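Local coordinates for kinesin-like protein KAR3 (Saccharomyces cerevisiae, PDB 1F9V) that probably hydrolyses ATP through its kinesin motor domain to drive movement along microtubules, and here holds ADP and a magnesium ion, at residues A[112-120]-A[185-193]; A[164-172]-A[176-184]. The protein carries 2 engineered substitutions. All coordinates share one frame; numbering follows the deposited sequence.

Contact 1 (112-120 with 185-193) is partly buried: helix 109-124 meets the loop and helix start that follow strand 184-185, beside the central mixed sheet of the motor domain, through apolar side chains, the Phe118 ring and the folded chain of Glu189, with no direct hydrogen bond across. Contact 2 (164-172 with 176-184) lies at the surface, its centre about 23 Å from that of contact 1, and closes a two-stranded hairpin through backbone and side-chain hydrogen bonds. The only element common to both is strand 184-185, Cys184 ending one segment and Lys185 opening the other, so the chain leaves the polar hairpin, joins the central sheet and reaches the more apolar surface of helix 109-124.

Contact 1. Residues A[112-120]-A[185-193]; sequences STISHIFNW and KLESEEMVE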
ATOM      1  N   SER A 112       1.596  -5.066  12.621  1.00  9.77           N
ATOM      2  CA  SER A 112       1.015  -6.406  12.532  1.00 10.54           C
ATOM      3  C   SER A 112       1.888  -7.339  11.692  1.00 10.41           C
ATOM      4  O   SER A 112       2.056  -8.517  12.014  1.00 10.52           O
ATOM      5  CB  SER A 112      -0.386  -6.348  11.899  1.00 10.39           C
ATOM      6  OG  SER A 112      -1.332  -5.771  12.781  1.00 11.54           O
ATOM      7  N   THR A 113       2.419  -6.804  10.596  1.00 10.87           N
ATOM      8  CA  THR A 113       3.267  -7.572   9.692  1.00 10.52           C
ATOM      9  C   THR A 113       4.524  -8.042  10.418  1.00  9.60           C
ATOM     10  O   THR A 113       4.916  -9.199  10.310  1.00 11.26           O
ATOM     11  CB  THR A 113       3.658  -6.718   8.454  1.00 10.52           C
ATOM     12  OG1 THR A 113       2.505  -6.547   7.614  1.00  9.93           O
ATOM     13  CG2 THR A 113       4.761  -7.395   7.648  1.00 10.08           C
ATOM     14  N   ILE A 114       5.136  -7.140  11.173  1.00 10.51           N
ATOM     15  CA  ILE A 114       6.342  -7.475  11.911  1.00 11.96           C
ATOM     16  C   ILE A 114       6.073  -8.549  12.967  1.00 13.52           C
ATOM     17  O   ILE A 114       6.833  -9.507  13.091  1.00 13.08           O
ATOM     18  CB  ILE A 114       6.943  -6.214  12.549  1.00 12.94           C
ATOM     19  CG1 ILE A 114       7.585  -5.369  11.441  1.00 16.09           C
ATOM     20  CG2 ILE A 114       7.982  -6.588  13.602  1.00 12.50           C
ATOM     21  CD1 ILE A 114       7.928  -3.971  11.838  1.00 20.06           C
ATOM     22  N   SER A 115       4.982  -8.406  13.712  1.00 13.74           N
ATOM     23  CA  SER A 115       4.634  -9.396  14.734  1.00 15.33           C
ATOM     24  C   SER A 115       4.342 -10.756  14.108  1.00 14.43           C
ATOM     25  O   SER A 115       4.736 -11.795  14.640  1.00 15.70           O
ATOM     26  CB  SER A 115       3.407  -8.940  15.521  1.00 15.96           C
ATOM     27  OG  SER A 115       3.671  -7.738  16.209  1.00 23.15           O
ATOM     28  N   HIS A 116       3.639 -10.746  12.979  1.00 12.78           N
ATOM     29  CA  HIS A 116       3.288 -11.974  12.284  1.00 11.75           C
ATOM     30  C   HIS A 116       4.533 -12.680  11.756  1.00 12.98           C
ATOM     31  O   HIS A 116       4.652 -13.901  11.846  1.00 13.21           O
ATOM     32  CB  HIS A 116       2.336 -11.658  11.124  1.00 12.15           C
ATOM     33  CG  HIS A 116       1.741 -12.869  10.474  1.00 13.29           C
ATOM     34  ND1 HIS A 116       1.102 -13.862  11.187  1.00 12.29           N
ATOM     35  CD2 HIS A 116       1.673 -13.237   9.173  1.00 11.90           C
ATOM     36  CE1 HIS A 116       0.666 -14.788  10.352  1.00 12.12           C
ATOM     37  NE2 HIS A 116       1.000 -14.433   9.123  1.00 14.04           N
ATOM     38  N   ILE A 117       5.459 -11.909  11.199  1.00 13.51           N
ATOM     39  CA  ILE A 117       6.689 -12.480  10.652  1.00 14.75           C
ATOM     40  C   ILE A 117       7.543 -13.136  11.740  1.00 13.41           C
ATOM     41  O   ILE A 117       8.086 -14.223  11.537  1.00 14.38           O
ATOM     42  CB  ILE A 117       7.523 -11.401   9.918  1.00 15.22           C
ATOM     43  CG1 ILE A 117       6.907 -11.120   8.543  1.00 16.53           C
ATOM     44  CG2 ILE A 117       8.965 -11.871   9.749  1.00 16.50           C
ATOM     45  CD1 ILE A 117       7.416  -9.844   7.882  1.00 18.06           C
ATOM     46  N   PHE A 118       7.660 -12.485  12.890  1.00 13.68           N
ATOM     47  CA  PHE A 118       8.453 -13.049  13.971  1.00 14.16           C
ATOM     48  C   PHE A 118       7.792 -14.294  14.557  1.00 15.26           C
ATOM     49  O   PHE A 118       8.479 -15.209  15.009  1.00 15.20           O
ATOM     50  CB  PHE A 118       8.705 -11.989  15.044  1.00 15.34           C
ATOM     51  CG  PHE A 118       9.950 -11.183  14.797  1.00 17.64           C
ATOM     52  CD1 PHE A 118      11.207 -11.775  14.899  1.00 18.55           C
ATOM     53  CD2 PHE A 118       9.871  -9.846  14.426  1.00 17.60           C
ATOM     54  CE1 PHE A 118      12.365 -11.047  14.631  1.00 18.61           C
ATOM     55  CE2 PHE A 118      11.023  -9.110  14.156  1.00 18.67           C
ATOM     56  CZ  PHE A 118      12.273  -9.716  14.259  1.00 17.84           C
ATOM     57  N   ASN A 119       6.461 -14.346  14.537  1.00 15.01           N
ATOM     58  CA  ASN A 119       5.766 -15.527  15.048  1.00 16.20           C
ATOM     59  C   ASN A 119       6.125 -16.684  14.128  1.00 16.18           C
ATOM     60  O   ASN A 119       6.351 -17.808  14.572  1.00 16.38           O
ATOM     61  CB  ASN A 119       4.247 -15.330  15.038  1.00 17.63           C
ATOM     62  CG  ASN A 119       3.770 -14.392  16.130  1.00 22.97           C
ATOM     63  OD1 ASN A 119       4.482 -14.136  17.105  1.00 24.98           O
ATOM     64  ND2 ASN A 119       2.555 -13.869  15.970  1.00 24.02           N
ATOM     65  N   TRP A 120       6.181 -16.392  12.833  1.00 14.92           N
ATOM     66  CA  TRP A 120       6.517 -17.398  11.836  1.00 16.09           C
ATOM     67  C   TRP A 120       7.987 -17.785  11.920  1.00 16.75           C
ATOM     68  O   TRP A 120       8.340 -18.953  11.752  1.00 17.60           O
ATOM     69  CB  TRP A 120       6.211 -16.865  10.439  1.00 16.21           C
ATOM     70  CG  TRP A 120       4.890 -17.311   9.932  1.00 17.68           C
ATOM     71  CD1 TRP A 120       3.780 -16.537   9.742  1.00 17.83           C
ATOM     72  CD2 TRP A 120       4.523 -18.640   9.555  1.00 19.82           C
ATOM     73  NE1 TRP A 120       2.745 -17.304   9.267  1.00 18.62           N
ATOM     74  CE2 TRP A 120       3.172 -18.599   9.142  1.00 19.78           C
ATOM     75  CE3 TRP A 120       5.206 -19.864   9.522  1.00 20.39           C
ATOM     76  CZ2 TRP A 120       2.486 -19.738   8.703  1.00 20.80           C
ATOM     77  CZ3 TRP A 120       4.523 -20.998   9.086  1.00 22.59           C
ATOM     78  CH2 TRP A 120       3.175 -20.924   8.681  1.00 23.05           C
ATOM     79  N   LYS A 185      18.552  -3.387  12.207  1.00 17.34           N
ATOM     80  CA  LYS A 185      18.268  -4.783  12.481  1.00 17.18           C
ATOM     81  C   LYS A 185      17.021  -4.823  13.362  1.00 17.91           C
ATOM     82  O   LYS A 185      16.786  -3.909  14.153  1.00 18.11           O
ATOM     83  CB  LYS A 185      19.426  -5.422  13.245  1.00 17.25           C
ATOM     84  CG  LYS A 185      20.633  -5.787  12.399  1.00 18.90           C
ATOM     85  CD  LYS A 185      21.661  -6.524  13.252  1.00 20.14           C
ATOM     86  CE  LYS A 185      22.872  -6.950  12.440  1.00 20.14           C
ATOM     87  NZ  LYS A 185      23.635  -8.002  13.156  1.00 18.54           N
ATOM     88  N   LEU A 186      16.224  -5.876  13.216  1.00 19.11           N
ATOM     89  CA  LEU A 186      15.027  -6.061  14.028  1.00 21.19           C
ATOM     90  C   LEU A 186      15.170  -7.457  14.615  1.00 22.89           C
ATOM     91  O   LEU A 186      14.914  -8.448  13.936  1.00 23.53           O
ATOM     92  CB  LEU A 186      13.759  -5.978  13.172  1.00 20.14           C
ATOM     93  CG  LEU A 186      13.308  -4.598  12.687  1.00 18.22           C
ATOM     94  CD1 LEU A 186      12.028  -4.736  11.881  1.00 17.54           C
ATOM     95  CD2 LEU A 186      13.096  -3.683  13.869  1.00 18.67           C
ATOM     96  N   GLU A 187      15.591  -7.536  15.873  1.00 26.45           N
ATOM     97  CA  GLU A 187      15.790  -8.830  16.524  1.00 30.47           C
ATOM     98  C   GLU A 187      14.541  -9.369  17.211  1.00 31.55           C
ATOM     99  O   GLU A 187      14.477 -10.546  17.568  1.00 32.16           O
ATOM    100  CB  GLU A 187      16.937  -8.730  17.529  1.00 32.85           C
ATOM    101  CG  GLU A 187      18.090  -7.867  17.041  1.00 36.07           C
ATOM    102  CD  GLU A 187      19.445  -8.410  17.455  1.00 38.69           C
ATOM    103  OE1 GLU A 187      20.082  -7.802  18.342  1.00 37.06           O
ATOM    104  OE2 GLU A 187      19.870  -9.445  16.892  1.00 39.50           O
ATOM    105  N   SER A 188      13.555  -8.498  17.397  1.00 32.41           N
ATOM    106  CA  SER A 188      12.289  -8.862  18.020  1.00 33.51           C
ATOM    107  C   SER A 188      11.257  -7.841  17.559  1.00 34.81           C
ATOM    108  O   SER A 188      11.602  -6.689  17.287  1.00 34.46           O
ATOM    109  CB  SER A 188      12.411  -8.853  19.551  1.00 33.44           C
ATOM    110  OG  SER A 188      12.661  -7.554  20.056  1.00 31.74           O
ATOM    111  N   GLU A 189      10.000  -8.264  17.462  1.00 35.91           N
ATOM    112  CA  GLU A 189       8.929  -7.379  17.008  1.00 37.34           C
ATOM    113  C   GLU A 189       8.842  -6.070  17.788  1.00 36.90           C
ATOM    114  O   GLU A 189       8.424  -5.051  17.242  1.00 36.92           O
ATOM    115  CB  GLU A 189       7.577  -8.104  17.070  1.00 38.36           C
ATOM    116  CG  GLU A 189       7.323  -8.859  18.360  1.00 40.30           C
ATOM    117  CD  GLU A 189       7.032 -10.327  18.122  1.00 43.15           C
ATOM    118  OE1 GLU A 189       6.068 -10.634  17.382  1.00 43.53           O
ATOM    119  OE2 GLU A 189       7.770 -11.176  18.673  1.00 44.41           O
ATOM    120  N   GLU A 190       9.247  -6.100  19.054  1.00 37.10           N
ATOM    121  CA  GLU A 190       9.197  -4.916  19.910  1.00 37.69           C
ATOM    122  C   GLU A 190      10.144  -3.792  19.484  1.00 37.12           C
ATOM    123  O   GLU A 190       9.930  -2.628  19.823  1.00 36.18           O
ATOM    124  CB  GLU A 190       9.502  -5.315  21.358  1.00 39.33           C
ATOM    125  CG  GLU A 190       9.378  -6.809  21.625  1.00 41.50           C
ATOM    126  CD  GLU A 190       9.697  -7.176  23.062  1.00 43.92           C
ATOM    127  OE1 GLU A 190      10.901  -7.229  23.405  1.00 44.74           O
ATOM    128  OE2 GLU A 190       8.747  -7.411  23.845  1.00 44.33           O
ATOM    129  N   MET A 191      11.185  -4.139  18.735  1.00 37.04           N
ATOM    130  CA  MET A 191      12.155  -3.145  18.296  1.00 36.70           C
ATOM    131  C   MET A 191      11.635  -2.177  17.237  1.00 34.99           C
ATOM    132  O   MET A 191      12.179  -1.090  17.077  1.00 33.81           O
ATOM    133  CB  MET A 191      13.423  -3.837  17.797  1.00 39.64           C
ATOM    134  CG  MET A 191      14.534  -3.867  18.834  1.00 43.84           C
ATOM    135  SD  MET A 191      15.791  -5.115  18.487  1.00 50.25           S
ATOM    136  CE  MET A 191      16.489  -4.496  16.949  1.00 47.00           C
ATOM    137  N   VAL A 192      10.583  -2.565  16.518  1.00 33.97           N
ATOM    138  CA  VAL A 192      10.015  -1.688  15.497  1.00 34.18           C
ATOM    139  C   VAL A 192       9.560  -0.384  16.145  1.00 33.07           C
ATOM    140  O   VAL A 192       9.400   0.636  15.474  1.00 32.86           O
ATOM    141  CB  VAL A 192       8.804  -2.334  14.790  1.00 34.51           C
ATOM    142  CG1 VAL A 192       7.673  -2.564  15.781  1.00 35.71           C
ATOM    143  CG2 VAL A 192       8.332  -1.430  13.658  1.00 35.68           C
ATOM    144  N   GLU A 193       9.350  -0.432  17.456  1.00 32.89           N
ATOM    145  CA  GLU A 193       8.931   0.739  18.215  1.00 32.76           C
ATOM    146  C   GLU A 193       9.980   1.832  18.067  1.00 30.34           C
ATOM    147  O   GLU A 193       9.653   2.990  17.811  1.00 29.57           O
ATOM    148  CB  GLU A 193       8.781   0.381  19.694  1.00 36.79           C
ATOM    149  CG  GLU A 193       7.403   0.658  20.267  1.00 41.56           C
ATOM    150  CD  GLU A 193       6.979  -0.390  21.282  1.00 44.47           C
ATOM    151  OE1 GLU A 193       6.223  -0.039  22.215  1.00 46.07           O
ATOM    152  OE2 GLU A 193       7.400  -1.562  21.148  1.00 45.61           O
TER
HETATM  153  O   HOH W   1       5.143  -5.157  16.189  1.00 29.82           O
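The rim of the Phe118 ring runs head-on into a backbone oxygen: CZ lies only 2.9 Å from Leu186 O, close to the ring plane, so the weakly positive C-H edge faces the carbonyl. No hydrogen bond runs directly between the segments; the polar touch here is this C-H edge on a carbonyl. One face of the same ring is covered by the peptide joining Ser188 to Glu189, with Ser188 C 3.6 Å above the plane toward the rim, while Ile114 CG2 fills another part of the edge. A flat, apolar side chain suits this slot between a helix and a loop. A leucine in place of Phe118 would probably leave Leu186 O without its edge contact and the 188-189 peptide uncovered on that side.

Ile114, one turn earlier, slides past Glu189 in the opposite direction; its CG2 sits 3.6 Å from Glu189 CA, and its CD1 reaches Leu186 CD1 at 4.2 Å and also packs on Val192, a distance the model does not fix reliably. Glu189 places CG between its backbone N and carbonyl carbon (chi1 46°) and bends at chi2, which lays the carboxylate along helix 109-124, past Ser115 toward Asn119. OE1 then lies 3.3 Å from Ser115 CA and near Asn119 OD1, whose amide is turned 50° from the carboxylate. Ser115 OG, hydrogen-bonded to Pro111 O, is 3.0 Å from a water that donates weakly to Glu189 O.

Phe221 meets Ile114 and Val192, and Val133 meets Phe118 and Leu186; this is helix-on-sheet packing of the P-loop NTPase fold, as in kinesin motor domains.

Contact 2. Residues A[164-172]-A[176-184]; sequences KHEIRHDQE and TTITNVTSC
His169 and Thr176 lie side by side and point the same way across a two-stranded antiparallel beta hairpin, strands 167-170 and 175-178, which probably corresponds to the small hairpin on the microtubule-facing side of kinesin motors. They form a non-hydrogen-bonded pair, so their side chains make the polar link: ND1 of His169 meets Thr176 OG1 at 2.7 Å, at the ring edge, and either may be the donor. Ile167 CG2 lies over one face of this imidazole, and Tyr300 and Tyr304 of helix 297-306 meet it edge-to-face. Branched Ile167 and Ile178, paired on the same side, suit extended strands and face the body of the domain.

On the other side Arg168 crosses Thr179, whose CG2 sits 3.5 Å above the guanidinium plane. A salt bridge at the edge of the guanidinium, NH1 to Glu166 OE1 at 2.7 Å, uses the oxygen's anti lone pair and fixes how the group is turned. Arg168 and Thr177 are a hydrogen-bonded antiparallel pair, each N donating to the other's O.

Beyond the strand the chain turns through a type II turn from Ile178 to Val181. Asn180 takes the positive phi (59°) at its third place, which asparagine tolerates well, and turns ND2 onto Lys164 O, in the planes of both amide and carbonyl. Thr179 sets OG1 between its N and carbonyl carbon (chi1 67°), where it accepts from Glu166 N at 2.8 Å, replacing a main-chain oxygen, while its own N donates to Glu166 O. His165, crossing Val181 at about a right angle, ties the turn to the first segment: its ND1 donates to Thr179 O at 2.9 Å, almost straight (169°) and within both the ring and carbonyl planes.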
ATOM      1  N   LYS A 164      23.703  12.138  -0.265  1.00 27.38           N
ATOM      2  CA  LYS A 164      23.006  11.756  -1.484  1.00 26.35           C
ATOM      3  C   LYS A 164      22.427  10.355  -1.365  1.00 22.87           C
ATOM      4  O   LYS A 164      22.993   9.490  -0.697  1.00 22.53           O
ATOM      5  CB  LYS A 164      23.956  11.815  -2.684  1.00 29.98           C
ATOM      6  CG  LYS A 164      23.459  12.695  -3.822  1.00 33.82           C
ATOM      7  CD  LYS A 164      24.320  12.532  -5.068  1.00 37.57           C
ATOM      8  CE  LYS A 164      25.629  13.309  -4.949  1.00 40.50           C
ATOM      9  NZ  LYS A 164      25.885  14.198  -6.133  1.00 43.68           N
ATOM     10  N   HIS A 165      21.293  10.145  -2.023  1.00 20.31           N
ATOM     11  CA  HIS A 165      20.628   8.854  -2.006  1.00 17.62           C
ATOM     12  C   HIS A 165      20.418   8.362  -3.423  1.00 16.20           C
ATOM     13  O   HIS A 165      19.522   8.832  -4.114  1.00 17.77           O
ATOM     14  CB  HIS A 165      19.272   8.959  -1.309  1.00 16.40           C
ATOM     15  CG  HIS A 165      19.358   9.386   0.119  1.00 16.06           C
ATOM     16  ND1 HIS A 165      20.128   8.722   1.051  1.00 15.67           N
ATOM     17  CD2 HIS A 165      18.768  10.411   0.781  1.00 16.10           C
ATOM     18  CE1 HIS A 165      20.008   9.319   2.222  1.00 15.98           C
ATOM     19  NE2 HIS A 165      19.188  10.347   2.085  1.00 16.99           N
ATOM     20  N   GLU A 166      21.251   7.424  -3.858  1.00 13.23           N
ATOM     21  CA  GLU A 166      21.129   6.872  -5.199  1.00 13.07           C
ATOM     22  C   GLU A 166      20.565   5.463  -5.152  1.00 11.34           C
ATOM     23  O   GLU A 166      20.932   4.670  -4.288  1.00 12.17           O
ATOM     24  CB  GLU A 166      22.493   6.832  -5.904  1.00 12.51           C
ATOM     25  CG  GLU A 166      23.059   8.192  -6.233  1.00 14.47           C
ATOM     26  CD  GLU A 166      24.270   8.108  -7.142  1.00 15.10           C
ATOM     27  OE1 GLU A 166      24.842   7.009  -7.287  1.00 15.37           O
ATOM     28  OE2 GLU A 166      24.649   9.146  -7.711  1.00 19.17           O
ATOM     29  N   ILE A 167      19.676   5.161  -6.089  1.00 11.24           N
ATOM     30  CA  ILE A 167      19.084   3.844  -6.191  1.00 10.42           C
ATOM     31  C   ILE A 167      20.073   2.920  -6.903  1.00 11.43           C
ATOM     32  O   ILE A 167      20.575   3.246  -7.982  1.00 11.19           O
ATOM     33  CB  ILE A 167      17.767   3.891  -6.993  1.00  9.99           C
ATOM     34  CG1 ILE A 167      16.690   4.605  -6.174  1.00 11.43           C
ATOM     35  CG2 ILE A 167      17.318   2.490  -7.350  1.00 10.40           C
ATOM     36  CD1 ILE A 167      15.372   4.809  -6.929  1.00 11.66           C
ATOM     37  N   ARG A 168      20.350   1.772  -6.290  1.00 11.59           N
ATOM     38  CA  ARG A 168      21.275   0.795  -6.850  1.00 10.75           C
ATOM     39  C   ARG A 168      20.567  -0.516  -7.110  1.00 10.35           C
ATOM     40  O   ARG A 168      20.304  -1.284  -6.185  1.00 11.92           O
ATOM     41  CB  ARG A 168      22.441   0.541  -5.891  1.00 11.90           C
ATOM     42  CG  ARG A 168      23.313   1.746  -5.630  1.00 12.25           C
ATOM     43  CD  ARG A 168      24.611   1.679  -6.420  1.00 14.41           C
ATOM     44  NE  ARG A 168      25.572   2.669  -5.942  1.00 15.79           N
ATOM     45  CZ  ARG A 168      25.619   3.933  -6.362  1.00 17.26           C
ATOM     46  NH1 ARG A 168      24.758   4.359  -7.274  1.00 16.53           N
ATOM     47  NH2 ARG A 168      26.512   4.777  -5.858  1.00 17.10           N
ATOM     48  N   HIS A 169      20.246  -0.768  -8.369  1.00  9.56           N
ATOM     49  CA  HIS A 169      19.594  -2.006  -8.747  1.00 11.37           C
ATOM     50  C   HIS A 169      20.670  -3.034  -9.085  1.00 14.15           C
ATOM     51  O   HIS A 169      21.548  -2.773  -9.913  1.00 14.61           O
ATOM     52  CB  HIS A 169      18.716  -1.798  -9.978  1.00 10.06           C
ATOM     53  CG  HIS A 169      17.498  -0.970  -9.729  1.00 11.07           C
ATOM     54  ND1 HIS A 169      16.601  -1.247  -8.716  1.00 13.03           N
ATOM     55  CD2 HIS A 169      17.002   0.104 -10.387  1.00 10.76           C
ATOM     56  CE1 HIS A 169      15.605  -0.380  -8.764  1.00 10.42           C
ATOM     57  NE2 HIS A 169      15.825   0.451  -9.770  1.00 11.80           N
ATOM     58  N   ASP A 170      20.604  -4.191  -8.434  1.00 15.59           N
ATOM     59  CA  ASP A 170      21.538  -5.284  -8.683  1.00 19.87           C
ATOM     60  C   ASP A 170      20.794  -6.255  -9.591  1.00 21.59           C
ATOM     61  O   ASP A 170      20.033  -7.099  -9.123  1.00 21.52           O
ATOM     62  CB  ASP A 170      21.910  -5.977  -7.369  1.00 21.10           C
ATOM     63  CG  ASP A 170      23.051  -6.979  -7.527  1.00 25.59           C
ATOM     64  OD1 ASP A 170      23.793  -7.184  -6.543  1.00 28.42           O
ATOM     65  OD2 ASP A 170      23.208  -7.563  -8.621  1.00 26.06           O
ATOM     66  N   GLN A 171      21.010  -6.119 -10.894  1.00 24.93           N
ATOM     67  CA  GLN A 171      20.345  -6.963 -11.879  1.00 29.09           C
ATOM     68  C   GLN A 171      20.650  -8.444 -11.673  1.00 30.52           C
ATOM     69  O   GLN A 171      19.933  -9.309 -12.172  1.00 31.54           O
ATOM     70  CB  GLN A 171      20.755  -6.536 -13.297  1.00 30.87           C
ATOM     71  CG  GLN A 171      21.086  -5.044 -13.438  1.00 33.58           C
ATOM     72  CD  GLN A 171      22.572  -4.748 -13.257  1.00 35.36           C
ATOM     73  OE1 GLN A 171      23.054  -4.561 -12.135  1.00 33.49           O
ATOM     74  NE2 GLN A 171      23.305  -4.707 -14.368  1.00 36.35           N
ATOM     75  N   GLU A 172      21.711  -8.728 -10.928  1.00 32.24           N
ATOM     76  CA  GLU A 172      22.114 -10.102 -10.661  1.00 33.19           C
ATOM     77  C   GLU A 172      21.152 -10.784  -9.698  1.00 31.83           C
ATOM     78  O   GLU A 172      20.505 -11.772 -10.046  1.00 32.81           O
ATOM     79  CB  GLU A 172      23.536 -10.129 -10.082  1.00 35.74           C
ATOM     80  CG  GLU A 172      23.789 -11.228  -9.055  1.00 39.58           C
ATOM     81  CD  GLU A 172      24.572 -12.391  -9.630  1.00 41.70           C
ATOM     82  OE1 GLU A 172      24.148 -13.554  -9.443  1.00 43.21           O
ATOM     83  OE2 GLU A 172      25.612 -12.142 -10.274  1.00 43.43           O
ATOM     84  N   THR A 176      17.414  -4.303  -4.703  1.00 12.36           N
ATOM     85  CA  THR A 176      17.658  -2.874  -4.775  1.00 12.07           C
ATOM     86  C   THR A 176      18.018  -2.311  -3.417  1.00 13.45           C
ATOM     87  O   THR A 176      17.458  -2.724  -2.401  1.00 14.01           O
ATOM     88  CB  THR A 176      16.383  -2.153  -5.275  1.00 11.23           C
ATOM     89  OG1 THR A 176      16.001  -2.701  -6.539  1.00 10.26           O
ATOM     90  CG2 THR A 176      16.611  -0.650  -5.398  1.00 11.92           C
ATOM     91  N   THR A 177      18.958  -1.372  -3.407  1.00 12.10           N
ATOM     92  CA  THR A 177      19.370  -0.707  -2.181  1.00 12.75           C
ATOM     93  C   THR A 177      19.473   0.769  -2.514  1.00 11.93           C
ATOM     94  O   THR A 177      19.486   1.146  -3.690  1.00 11.00           O
ATOM     95  CB  THR A 177      20.746  -1.210  -1.669  1.00 15.27           C
ATOM     96  OG1 THR A 177      21.775  -0.831  -2.590  1.00 18.21           O
ATOM     97  CG2 THR A 177      20.742  -2.716  -1.524  1.00 16.73           C
ATOM     98  N   ILE A 178      19.520   1.601  -1.483  1.00 10.17           N
ATOM     99  CA  ILE A 178      19.631   3.041  -1.662  1.00 11.94           C
ATOM    100  C   ILE A 178      20.832   3.497  -0.859  1.00 12.20           C
ATOM    101  O   ILE A 178      20.936   3.201   0.326  1.00 13.52           O
ATOM    102  CB  ILE A 178      18.383   3.790  -1.137  1.00 11.63           C
ATOM    103  CG1 ILE A 178      17.106   3.174  -1.723  1.00 10.91           C
ATOM    104  CG2 ILE A 178      18.477   5.268  -1.497  1.00 11.82           C
ATOM    105  CD1 ILE A 178      15.857   3.509  -0.916  1.00 10.83           C
ATOM    106  N   THR A 179      21.736   4.224  -1.500  1.00 13.09           N
ATOM    107  CA  THR A 179      22.937   4.679  -0.815  1.00 13.87           C
ATOM    108  C   THR A 179      22.662   5.691   0.291  1.00 14.38           C
ATOM    109  O   THR A 179      21.759   6.531   0.188  1.00 14.42           O
ATOM    110  CB  THR A 179      23.936   5.292  -1.805  1.00 13.26           C
ATOM    111  OG1 THR A 179      23.390   6.496  -2.346  1.00 13.45           O
ATOM    112  CG2 THR A 179      24.220   4.329  -2.932  1.00 13.33           C
ATOM    113  N   ASN A 180      23.449   5.580   1.357  1.00 14.60           N
ATOM    114  CA  ASN A 180      23.363   6.468   2.506  1.00 15.48           C
ATOM    115  C   ASN A 180      22.011   6.504   3.208  1.00 15.49           C
ATOM    116  O   ASN A 180      21.609   7.540   3.732  1.00 16.28           O
ATOM    117  CB  ASN A 180      23.769   7.878   2.085  1.00 18.13           C
ATOM    118  CG  ASN A 180      25.163   7.916   1.485  1.00 20.70           C
ATOM    119  OD1 ASN A 180      26.109   7.360   2.054  1.00 22.22           O
ATOM    120  ND2 ASN A 180      25.295   8.558   0.330  1.00 21.30           N
ATOM    121  N   VAL A 181      21.318   5.368   3.216  1.00 14.46           N
ATOM    122  CA  VAL A 181      20.027   5.265   3.880  1.00 14.34           C
ATOM    123  C   VAL A 181      20.189   4.319   5.052  1.00 13.79           C
ATOM    124  O   VAL A 181      20.621   3.179   4.884  1.00 15.36           O
ATOM    125  CB  VAL A 181      18.936   4.710   2.950  1.00 15.26           C
ATOM    126  CG1 VAL A 181      17.729   4.256   3.780  1.00 15.34           C
ATOM    127  CG2 VAL A 181      18.530   5.777   1.937  1.00 16.18           C
ATOM    128  N   THR A 182      19.847   4.799   6.239  1.00 12.82           N
ATOM    129  CA  THR A 182      19.959   4.001   7.447  1.00 14.43           C
ATOM    130  C   THR A 182      19.168   2.699   7.388  1.00 14.77           C
ATOM    131  O   THR A 182      17.994   2.689   7.008  1.00 14.25           O
ATOM    132  CB  THR A 182      19.467   4.795   8.669  1.00 13.76           C
ATOM    133  OG1 THR A 182      20.155   6.044   8.731  1.00 16.81           O
ATOM    134  CG2 THR A 182      19.711   4.019   9.949  1.00 14.73           C
ATOM    135  N   SER A 183      19.819   1.597   7.741  1.00 14.91           N
ATOM    136  CA  SER A 183      19.140   0.308   7.794  1.00 15.70           C
ATOM    137  C   SER A 183      19.289  -0.182   9.228  1.00 16.38           C
ATOM    138  O   SER A 183      20.344  -0.015   9.846  1.00 17.09           O
ATOM    139  CB  SER A 183      19.746  -0.700   6.823  1.00 15.39           C
ATOM    140  OG  SER A 183      18.950  -1.876   6.779  1.00 14.72           O
ATOM    141  N   CYS A 184      18.231  -0.779   9.760  1.00 16.49           N
ATOM    142  CA  CYS A 184      18.237  -1.251  11.136  1.00 18.23           C
ATOM    143  C   CYS A 184      17.867  -2.714  11.288  1.00 18.07           C
ATOM    144  O   CYS A 184      16.984  -3.226  10.598  1.00 17.88           O
ATOM    145  CB  CYS A 184      17.269  -0.412  11.973  1.00 19.11           C
ATOM    146  SG  CYS A 184      17.599   1.356  11.929  1.00 26.05           S
TER
HETATM  147  O   HOH W   2      21.682  -3.103  -4.792  1.00 20.16           O